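PDB 6X3B: GDP-6-deoxy-D-mannose reductase from Pseudomonas aeruginosa, which probably catalyses the NADPH-dependent reduction of GDP-4-dehydro-6-deoxy-D-mannose to GDP-rhamnose, a sugar donor for the O-antigen of lipopolysaccharide. Local coordinates for residues A[192-206]-A[309-321]. Sequence-based numbering, arbitrary orientation.
Sequences IASAARQIARMKQGL and SLRAILSDWESRV
The indole of Trp317 lies between two arginines that use it quite differently. On one face lies the aliphatic part of Arg197, whose CG stands 3.4 Å from the centroid of the six-membered ring and only 4° off its normal, a CH-pi contact; on the same face CB lies near the ring fusion, 3.4 Å from Trp317 CE2, and CD near CH2. With CG anti to the backbone N (chi1 -176°), the methylenes run flat across the ring before a bend at chi3 carries the guanidinium away, turned steeply against the indole plane, to a salt bridge with Asp188. The opposite face meets Arg320, whose NH1 sits 3.9 Å above the ring plane toward the rim while forming a salt bridge with Asp316 of its own helix.

Trp317 is also a knob in the hole formed by Ala193, Ala196, Arg197 and Ala200. The three alanines of that hole keep the near side of helix 192-203 low, and the axes approach to 8.6 Å at a crossing angle of -52°. The CB of Ala200 touches Trp317 CB at 3.6 Å; one turn earlier, Ala196 CB presses tightly on Ile313 CD1 at 3.5 Å. Ile192 CG2 then reaches the methyl ends of Ile313 and Leu310, and Leu314 CD2 fits against Ile199 CG2. At the more exposed end, Val321 packs its CG1 on Arg201 CG, while Gln204 NE2 lies 2.9 Å from Glu318 O. Here helix 192-203 finishes in a Schellman motif with Gly205 as C-prime residue.

In this extended short-chain dehydrogenase/reductase fold the pair probably belongs to the smaller C-terminal domain, which in relatives binds the sugar nucleotide. Helix 255-266 packs against both partners through Leu258, Leu261, Leu262 and Ala266, strand 210-213 backs helix 191-203 at Leu211, and Ile313 rests on Ile182 of strand 172-182.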
# COMPACT_ATOMS: atom_id res chain seq x y z
N ILE A 192 15.45 24.23 -2.46
CA ILE A 192 15.01 25.51 -3.02
C ILE A 192 14.53 26.43 -1.92
O ILE A 192 14.81 27.64 -1.93
CB ILE A 192 13.93 25.30 -4.09
CG1 ILE A 192 14.51 24.57 -5.30
CG2 ILE A 192 13.34 26.67 -4.50
CD1 ILE A 192 15.81 25.19 -5.82
N ALA A 193 13.79 25.90 -0.95
CA ALA A 193 13.36 26.72 0.18
C ALA A 193 14.57 27.22 0.97
O ALA A 193 14.63 28.39 1.36
CB ALA A 193 12.39 25.94 1.06
N SER A 194 15.54 26.34 1.21
CA SER A 194 16.72 26.76 1.96
C SER A 194 17.53 27.80 1.19
O SER A 194 18.04 28.76 1.77
CB SER A 194 17.59 25.54 2.28
OG SER A 194 18.85 25.94 2.80
N ALA A 195 17.68 27.60 -0.13
CA ALA A 195 18.41 28.55 -0.96
C ALA A 195 17.76 29.93 -0.91
O ALA A 195 18.46 30.95 -0.81
CB ALA A 195 18.50 28.04 -2.41
N ALA A 196 16.43 29.98 -1.00
CA ALA A 196 15.73 31.26 -0.93
C ALA A 196 15.95 31.93 0.42
O ALA A 196 16.23 33.13 0.49
CB ALA A 196 14.24 31.08 -1.20
N ARG A 197 15.80 31.17 1.51
CA ARG A 197 16.01 31.74 2.83
C ARG A 197 17.41 32.35 2.93
O ARG A 197 17.57 33.50 3.34
CB ARG A 197 15.79 30.69 3.92
CG ARG A 197 15.92 31.24 5.34
CD ARG A 197 15.92 30.12 6.38
NE ARG A 197 16.94 29.13 6.06
CZ ARG A 197 18.22 29.22 6.43
NH1 ARG A 197 18.62 30.26 7.15
NH2 ARG A 197 19.09 28.28 6.08
N GLN A 198 18.43 31.60 2.50
CA GLN A 198 19.80 32.08 2.62
C GLN A 198 20.05 33.30 1.74
O GLN A 198 20.80 34.20 2.12
CB GLN A 198 20.76 30.95 2.27
CG GLN A 198 20.84 29.90 3.36
CD GLN A 198 21.90 28.86 3.09
OE1 GLN A 198 23.09 29.12 3.25
NE2 GLN A 198 21.47 27.69 2.63
N ILE A 199 19.47 33.33 0.54
CA ILE A 199 19.70 34.46 -0.35
C ILE A 199 19.04 35.72 0.20
O ILE A 199 19.60 36.81 0.11
CB ILE A 199 19.20 34.11 -1.76
CG1 ILE A 199 20.15 33.10 -2.40
CG2 ILE A 199 19.07 35.36 -2.60
CD1 ILE A 199 19.66 32.53 -3.69
N ALA A 200 17.85 35.58 0.80
CA ALA A 200 17.24 36.74 1.46
C ALA A 200 18.12 37.25 2.59
O ALA A 200 18.16 38.46 2.85
CB ALA A 200 15.85 36.38 1.98
N ARG A 201 18.82 36.35 3.29
CA ARG A 201 19.75 36.79 4.32
C ARG A 201 20.94 37.52 3.72
O ARG A 201 21.42 38.51 4.28
CB ARG A 201 20.21 35.59 5.16
CG ARG A 201 19.10 35.03 6.05
CD ARG A 201 19.46 33.70 6.71
NE ARG A 201 20.74 33.77 7.40
CZ ARG A 201 20.89 34.23 8.63
NH1 ARG A 201 19.83 34.67 9.32
NH2 ARG A 201 22.09 34.25 9.18
N MET A 202 21.41 37.07 2.55
CA MET A 202 22.48 37.79 1.87
C MET A 202 22.04 39.20 1.48
O MET A 202 22.82 40.16 1.61
CB MET A 202 22.93 37.02 0.63
CG MET A 202 23.39 35.62 0.88
SD MET A 202 23.68 34.83 -0.71
CE MET A 202 23.97 33.14 -0.16
N LYS A 203 20.81 39.35 0.98
CA LYS A 203 20.32 40.68 0.61
C LYS A 203 20.43 41.65 1.77
O LYS A 203 20.70 42.84 1.58
CB LYS A 203 18.86 40.60 0.16
CG LYS A 203 18.61 39.99 -1.22
CD LYS A 203 17.11 40.01 -1.54
CE LYS A 203 16.60 41.43 -1.71
NZ LYS A 203 17.17 42.06 -2.94
N GLN A 204 20.19 41.17 2.99
CA GLN A 204 20.19 42.01 4.17
C GLN A 204 21.51 41.98 4.91
O GLN A 204 21.58 42.43 6.06
CB GLN A 204 19.06 41.60 5.10
CG GLN A 204 17.75 41.42 4.37
CD GLN A 204 16.59 41.93 5.18
OE1 GLN A 204 16.75 42.84 6.00
NE2 GLN A 204 15.42 41.34 4.97
N GLY A 205 22.56 41.45 4.29
CA GLY A 205 23.87 41.40 4.92
C GLY A 205 23.96 40.53 6.15
O GLY A 205 24.83 40.76 6.99
N LEU A 206 23.08 39.53 6.28
CA LEU A 206 23.09 38.65 7.44
C LEU A 206 23.93 37.39 7.24
O LEU A 206 24.13 36.65 8.21
CB LEU A 206 21.66 38.24 7.81
CG LEU A 206 20.79 39.39 8.32
CD1 LEU A 206 19.38 38.93 8.60
CD2 LEU A 206 21.42 39.98 9.57
N SER A 309 6.91 32.10 -8.83
CA SER A 309 6.99 31.25 -7.64
C SER A 309 8.23 31.56 -6.83
O SER A 309 8.18 31.60 -5.59
CB SER A 309 7.02 29.77 -8.03
OG SER A 309 5.80 29.37 -8.61
N LEU A 310 9.36 31.72 -7.50
CA LEU A 310 10.61 31.97 -6.79
C LEU A 310 10.64 33.37 -6.18
O LEU A 310 11.15 33.57 -5.07
CB LEU A 310 11.78 31.78 -7.75
CG LEU A 310 12.01 30.35 -8.26
CD1 LEU A 310 13.13 30.32 -9.28
CD2 LEU A 310 12.33 29.42 -7.09
N ARG A 311 10.11 34.36 -6.90
CA ARG A 311 10.04 35.70 -6.32
C ARG A 311 9.18 35.69 -5.06
O ARG A 311 9.52 36.32 -4.06
CB ARG A 311 9.47 36.69 -7.34
CG ARG A 311 9.62 38.15 -6.91
CD ARG A 311 9.25 39.09 -8.03
NE ARG A 311 8.02 38.66 -8.68
CZ ARG A 311 7.92 38.29 -9.95
NH1 ARG A 311 8.98 38.32 -10.74
NH2 ARG A 311 6.74 37.92 -10.43
N ALA A 312 8.08 34.94 -5.10
CA ALA A 312 7.17 34.89 -3.96
C ALA A 312 7.88 34.35 -2.72
O ALA A 312 7.75 34.91 -1.63
CB ALA A 312 5.92 34.07 -4.32
N ILE A 313 8.69 33.29 -2.88
CA ILE A 313 9.34 32.76 -1.68
C ILE A 313 10.47 33.69 -1.20
O ILE A 313 10.73 33.78 0.00
CB ILE A 313 9.85 31.31 -1.86
CG1 ILE A 313 10.91 31.19 -2.96
CG2 ILE A 313 8.69 30.37 -2.11
CD1 ILE A 313 11.55 29.79 -3.03
N LEU A 314 11.14 34.40 -2.12
CA LEU A 314 12.14 35.37 -1.68
C LEU A 314 11.50 36.53 -0.93
O LEU A 314 11.99 36.94 0.13
CB LEU A 314 12.94 35.90 -2.87
CG LEU A 314 14.06 35.03 -3.42
CD1 LEU A 314 14.48 35.60 -4.77
CD2 LEU A 314 15.27 34.94 -2.45
N SER A 315 10.38 37.05 -1.45
CA SER A 315 9.69 38.15 -0.80
C SER A 315 9.20 37.76 0.59
O SER A 315 9.26 38.57 1.52
CB SER A 315 8.48 38.61 -1.63
OG SER A 315 8.87 38.92 -2.95
N ASP A 316 8.67 36.55 0.72
CA ASP A 316 8.22 36.10 2.03
C ASP A 316 9.38 36.11 3.02
O ASP A 316 9.23 36.56 4.16
CB ASP A 316 7.61 34.71 1.94
CG ASP A 316 7.09 34.23 3.28
OD1 ASP A 316 6.11 34.83 3.78
OD2 ASP A 316 7.68 33.28 3.84
N TRP A 317 10.54 35.63 2.58
CA TRP A 317 11.73 35.55 3.46
C TRP A 317 12.24 36.94 3.86
O TRP A 317 12.65 37.10 5.01
CB TRP A 317 12.82 34.70 2.80
CG TRP A 317 12.68 33.26 3.15
CD1 TRP A 317 12.51 32.21 2.30
CD2 TRP A 317 12.67 32.70 4.48
NE1 TRP A 317 12.40 31.04 3.00
CE2 TRP A 317 12.50 31.31 4.34
CE3 TRP A 317 12.80 33.24 5.76
CZ2 TRP A 317 12.45 30.45 5.43
CZ3 TRP A 317 12.75 32.39 6.84
CH2 TRP A 317 12.58 31.02 6.68
N GLU A 318 12.16 37.92 2.96
CA GLU A 318 12.65 39.29 3.27
C GLU A 318 11.98 39.83 4.54
O GLU A 318 12.70 40.38 5.39
CB GLU A 318 12.40 40.24 2.10
CG GLU A 318 12.31 41.69 2.54
CD GLU A 318 12.24 42.71 1.41
OE1 GLU A 318 13.24 42.85 0.68
OE2 GLU A 318 11.20 43.36 1.27
N SER A 319 10.66 39.66 4.67
CA SER A 319 9.91 40.20 5.83
C SER A 319 10.11 39.35 7.10
O SER A 319 9.72 39.84 8.18
CB SER A 319 8.44 40.35 5.51
OG SER A 319 7.96 39.19 4.84
N ARG A 320 10.72 38.17 6.96
CA ARG A 320 10.91 37.26 8.12
C ARG A 320 12.36 37.29 8.62
O ARG A 320 12.56 37.19 9.84
CB ARG A 320 10.44 35.85 7.76
CG ARG A 320 8.94 35.73 7.60
CD ARG A 320 8.55 34.46 6.87
NE ARG A 320 9.05 33.29 7.57
CZ ARG A 320 9.10 32.07 7.05
NH1 ARG A 320 8.68 31.86 5.82
NH2 ARG A 320 9.57 31.07 7.77
N VAL A 321 13.33 37.40 7.71
CA VAL A 321 14.76 37.44 8.15
C VAL A 321 15.09 38.85 8.65
O VAL A 321 15.07 39.03 9.89
CB VAL A 321 15.72 37.02 7.02
CG1 VAL A 321 15.27 35.74 6.34
CG2 VAL A 321 15.92 38.13 6.00